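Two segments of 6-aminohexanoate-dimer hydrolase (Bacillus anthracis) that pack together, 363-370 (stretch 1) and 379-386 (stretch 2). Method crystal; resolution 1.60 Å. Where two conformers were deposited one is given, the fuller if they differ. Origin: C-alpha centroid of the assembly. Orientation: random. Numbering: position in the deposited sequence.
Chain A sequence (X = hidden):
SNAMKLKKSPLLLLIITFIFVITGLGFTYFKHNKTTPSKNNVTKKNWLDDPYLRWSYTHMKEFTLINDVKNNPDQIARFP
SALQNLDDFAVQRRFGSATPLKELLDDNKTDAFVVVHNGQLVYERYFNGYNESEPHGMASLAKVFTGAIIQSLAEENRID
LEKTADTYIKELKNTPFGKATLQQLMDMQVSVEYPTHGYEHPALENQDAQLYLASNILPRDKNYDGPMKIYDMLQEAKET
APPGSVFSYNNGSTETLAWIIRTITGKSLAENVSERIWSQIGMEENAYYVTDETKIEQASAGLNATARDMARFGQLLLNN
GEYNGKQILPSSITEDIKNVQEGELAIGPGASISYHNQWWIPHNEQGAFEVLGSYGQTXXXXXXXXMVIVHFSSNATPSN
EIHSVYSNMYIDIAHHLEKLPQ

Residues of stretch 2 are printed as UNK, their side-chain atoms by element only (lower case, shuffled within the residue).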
# COMPACT_ATOMS: atom_id res chain seq x y z
N HIS A 363 -6.48 -0.10 16.42
CA HIS A 363 -6.74 -0.46 17.84
C HIS A 363 -7.90 -1.40 17.99
O HIS A 363 -8.84 -1.16 18.76
CB HIS A 363 -6.92 0.80 18.68
CG HIS A 363 -5.70 1.66 18.71
ND1 HIS A 363 -5.61 2.87 18.07
CD2 HIS A 363 -4.44 1.42 19.24
CE1 HIS A 363 -4.37 3.36 18.25
NE2 HIS A 363 -3.67 2.49 18.95
N ASN A 364 -7.83 -2.51 17.27
CA ASN A 364 -8.80 -3.54 17.37
C ASN A 364 -8.39 -4.53 18.47
O ASN A 364 -7.32 -4.39 19.10
CB ASN A 364 -9.13 -4.19 16.01
CG ASN A 364 -8.09 -5.19 15.51
OD1 ASN A 364 -7.08 -5.47 16.17
ND2 ASN A 364 -8.32 -5.72 14.29
N GLU A 365 -9.23 -5.52 18.72
CA GLU A 365 -8.98 -6.41 19.84
C GLU A 365 -7.77 -7.31 19.62
O GLU A 365 -7.35 -7.99 20.57
CB GLU A 365 -10.20 -7.25 20.20
CG GLU A 365 -10.61 -8.26 19.15
CD GLU A 365 -11.72 -9.15 19.66
OE1 GLU A 365 -11.52 -9.98 20.58
OE2 GLU A 365 -12.78 -9.03 19.10
N GLN A 366 -7.25 -7.35 18.38
CA GLN A 366 -6.07 -8.18 18.08
C GLN A 366 -4.80 -7.42 18.12
O GLN A 366 -3.73 -8.02 17.99
CB GLN A 366 -6.17 -8.81 16.71
CG GLN A 366 -7.46 -9.56 16.50
CD GLN A 366 -7.56 -10.79 17.37
OE1 GLN A 366 -8.29 -10.80 18.34
NE2 GLN A 366 -6.80 -11.82 17.04
N GLY A 367 -4.88 -6.10 18.22
CA GLY A 367 -3.65 -5.31 18.14
C GLY A 367 -3.14 -5.30 16.68
O GLY A 367 -1.93 -5.15 16.44
N ALA A 368 -4.07 -5.44 15.70
CA ALA A 368 -3.66 -5.56 14.28
C ALA A 368 -3.16 -4.24 13.75
O ALA A 368 -3.50 -3.17 14.27
CB ALA A 368 -4.75 -6.15 13.40
N PHE A 369 -2.36 -4.30 12.71
CA PHE A 369 -1.97 -3.13 12.00
C PHE A 369 -2.07 -3.47 10.50
O PHE A 369 -2.05 -4.62 10.11
CB PHE A 369 -0.59 -2.56 12.46
CG PHE A 369 0.56 -3.53 12.34
CD1 PHE A 369 0.79 -4.49 13.31
CD2 PHE A 369 1.41 -3.48 11.26
CE1 PHE A 369 1.85 -5.37 13.23
CE2 PHE A 369 2.48 -4.37 11.15
CZ PHE A 369 2.71 -5.32 12.12
N GLU A 370 -2.27 -2.46 9.68
CA GLU A 370 -2.59 -2.70 8.31
C GLU A 370 -2.22 -1.54 7.42
O GLU A 370 -2.05 -0.40 7.88
CB GLU A 370 -4.09 -3.01 8.16
CG GLU A 370 -5.04 -1.89 8.59
CD GLU A 370 -6.51 -2.20 8.62
OE1 GLU A 370 -6.90 -3.26 8.13
OE2 GLU A 370 -7.30 -1.31 9.07
N UNK A 379 -3.21 -5.08 3.15
CA UNK A 379 -2.28 -5.96 3.87
C UNK A 379 -2.54 -5.82 5.33
O UNK A 379 -2.37 -4.71 5.91
c UNK A 379 -0.82 -5.61 3.57
c UNK A 379 1.62 -5.83 3.94
c UNK A 379 0.20 -7.93 4.10
c UNK A 379 0.24 -6.41 4.31
N UNK A 380 -2.91 -6.89 5.97
CA UNK A 380 -3.41 -6.88 7.38
C UNK A 380 -2.57 -7.88 8.21
O UNK A 380 -2.45 -9.06 7.85
c UNK A 380 -5.55 -8.66 9.40
o UNK A 380 -7.44 -7.90 12.45
c UNK A 380 -6.18 -6.37 9.39
c UNK A 380 -4.88 -7.28 7.38
c UNK A 380 -6.16 -8.82 10.63
c UNK A 380 -6.81 -7.75 11.23
c UNK A 380 -5.53 -7.44 8.75
c UNK A 380 -6.80 -6.52 10.63
N UNK A 381 -1.99 -7.40 9.31
CA UNK A 381 -1.13 -8.22 10.13
C UNK A 381 -1.72 -8.25 11.53
O UNK A 381 -1.90 -7.18 12.16
c UNK A 381 2.17 -6.89 8.59
c UNK A 381 0.83 -7.52 8.68
c UNK A 381 1.18 -8.53 11.07
c UNK A 381 0.31 -7.65 10.16
N UNK A 382 -1.95 -9.44 12.03
CA UNK A 382 -2.53 -9.68 13.36
C UNK A 382 -1.49 -10.39 14.21
O UNK A 382 -1.26 -11.55 14.10
c UNK A 382 -4.41 -10.98 14.51
o UNK A 382 -5.60 -11.45 14.50
c UNK A 382 -3.79 -10.54 13.20
o UNK A 382 -3.77 -10.83 15.56
N UNK A 383 -0.79 -9.63 15.07
CA UNK A 383 0.24 -10.24 15.89
C UNK A 383 -0.29 -11.12 17.04
O UNK A 383 0.46 -11.93 17.57
c UNK A 383 0.19 -7.89 16.19
c UNK A 383 -1.00 -8.22 15.37
c UNK A 383 1.01 -9.06 16.41
N UNK A 384 -1.58 -10.98 17.40
CA UNK A 384 -2.13 -11.79 18.49
C UNK A 384 -2.35 -13.23 17.97
O UNK A 384 -1.99 -14.20 18.66
c UNK A 384 -3.44 -11.22 19.02
n UNK A 384 -6.59 -12.88 21.94
c UNK A 384 -5.60 -11.81 22.18
c UNK A 384 -3.98 -11.93 20.26
c UNK A 384 -5.20 -11.24 20.84
N UNK A 385 -2.99 -13.34 16.81
CA UNK A 385 -3.27 -14.63 16.18
C UNK A 385 -2.18 -15.11 15.24
O UNK A 385 -2.30 -16.20 14.65
c UNK A 385 -4.61 -14.64 15.49
N UNK A 386 -1.13 -14.32 15.09
CA UNK A 386 -0.03 -14.65 14.20
C UNK A 386 -0.57 -14.92 12.78
O UNK A 386 -0.31 -15.96 12.20
c UNK A 386 1.39 -15.50 16.15
c UNK A 386 -0.06 -16.95 17.71
c UNK A 386 1.34 -16.66 17.14
c UNK A 386 0.74 -15.84 14.80
n UNK A 386 -0.55 -18.34 17.41
O HOH W 1 -8.97 -10.91 21.07

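Position 379 carries four side-chain carbons, forked at the second. The side chain stays remote from stretch 1, and its backbone O lies 3.1 Å from Glu-370 CA in a CA-H...O contact. A fork one carbon beyond CB identifies Leu-379.

At position 380 one carbon leads to a six-carbon ring bearing a single oxygen. That oxygen accepts a hydrogen bond from Asn-364 ND2 at 3.0 Å and lies 3.3 Å from Ala-368 CB. A hydroxylated aromatic ring is Tyr-380. Glu-370 OE1 approaches the ring edge, 3.4 Å from Tyr-380 CD1, on the face the two side chains share.

Position 381 has four carbons, forked at the first, with one arm two carbons long. Its side chain shares the other face with Phe-369, and its CB sits over the aromatic face, 4.1 Å from the centroid of the Phe-369 ring in a CH-pi contact. This is Ile-381, whose CD1 reaches to 3.6 Å from Phe-369 CE2.

Position 382 shows two carbons, the second carrying two oxygens, one of them 2.8 Å from Gln-366 NE2. The short carboxylate is Asp-382, and Gln-366 NE2 donates a hydrogen bond to its OD2. The other oxygen, OD1, binds within its own stretch, accepting a hydrogen bond from the backbone N of position 385 at 2.9 Å and a weak one from that of position 384, also at 2.9 Å.

Three carbons at position 383 close a ring onto the backbone N, and one of them lies 3.4 Å from Gly-367 O. The closed ring defines Pro-383. That carbon is CD, while CG meets the edge of the Phe-369 ring, 4.2 Å from CE1.

Position 384 extends four carbons in a row to a terminal nitrogen, and its CB packs 3.4 Å from Gln-366 O. This is Lys-384. Its NZ donates to water 1 at 3.2 Å, and this water lies 2.8 Å from both Glu-365 OE1 and Gln-366 OE1, linking the lysine to stretch 1.

The single side-chain carbon at position 385, 3.9 Å from Gln-366 NE2, marks Ala-385. Position 386, four carbons in a row ending in nitrogen, makes no contact with stretch 1; it is Lys-386.

The contact works as a short antiparallel ladder extended by side chains. Phe-369 N donates to Ile-381 O at 3.0 Å, and Ile-381 N to Phe-369 O at 2.9 Å. Beyond this pair, stretch 1 folds into a type I turn from Asn-364 to Gly-367. Asn-364 OD1 accepts from the N atoms of Gln-366 and Ala-368, while its ND2 holds Tyr-380, bracing the turn and tying it to the strand.

Stretch 2, residues 379-386: LYIDPKAK
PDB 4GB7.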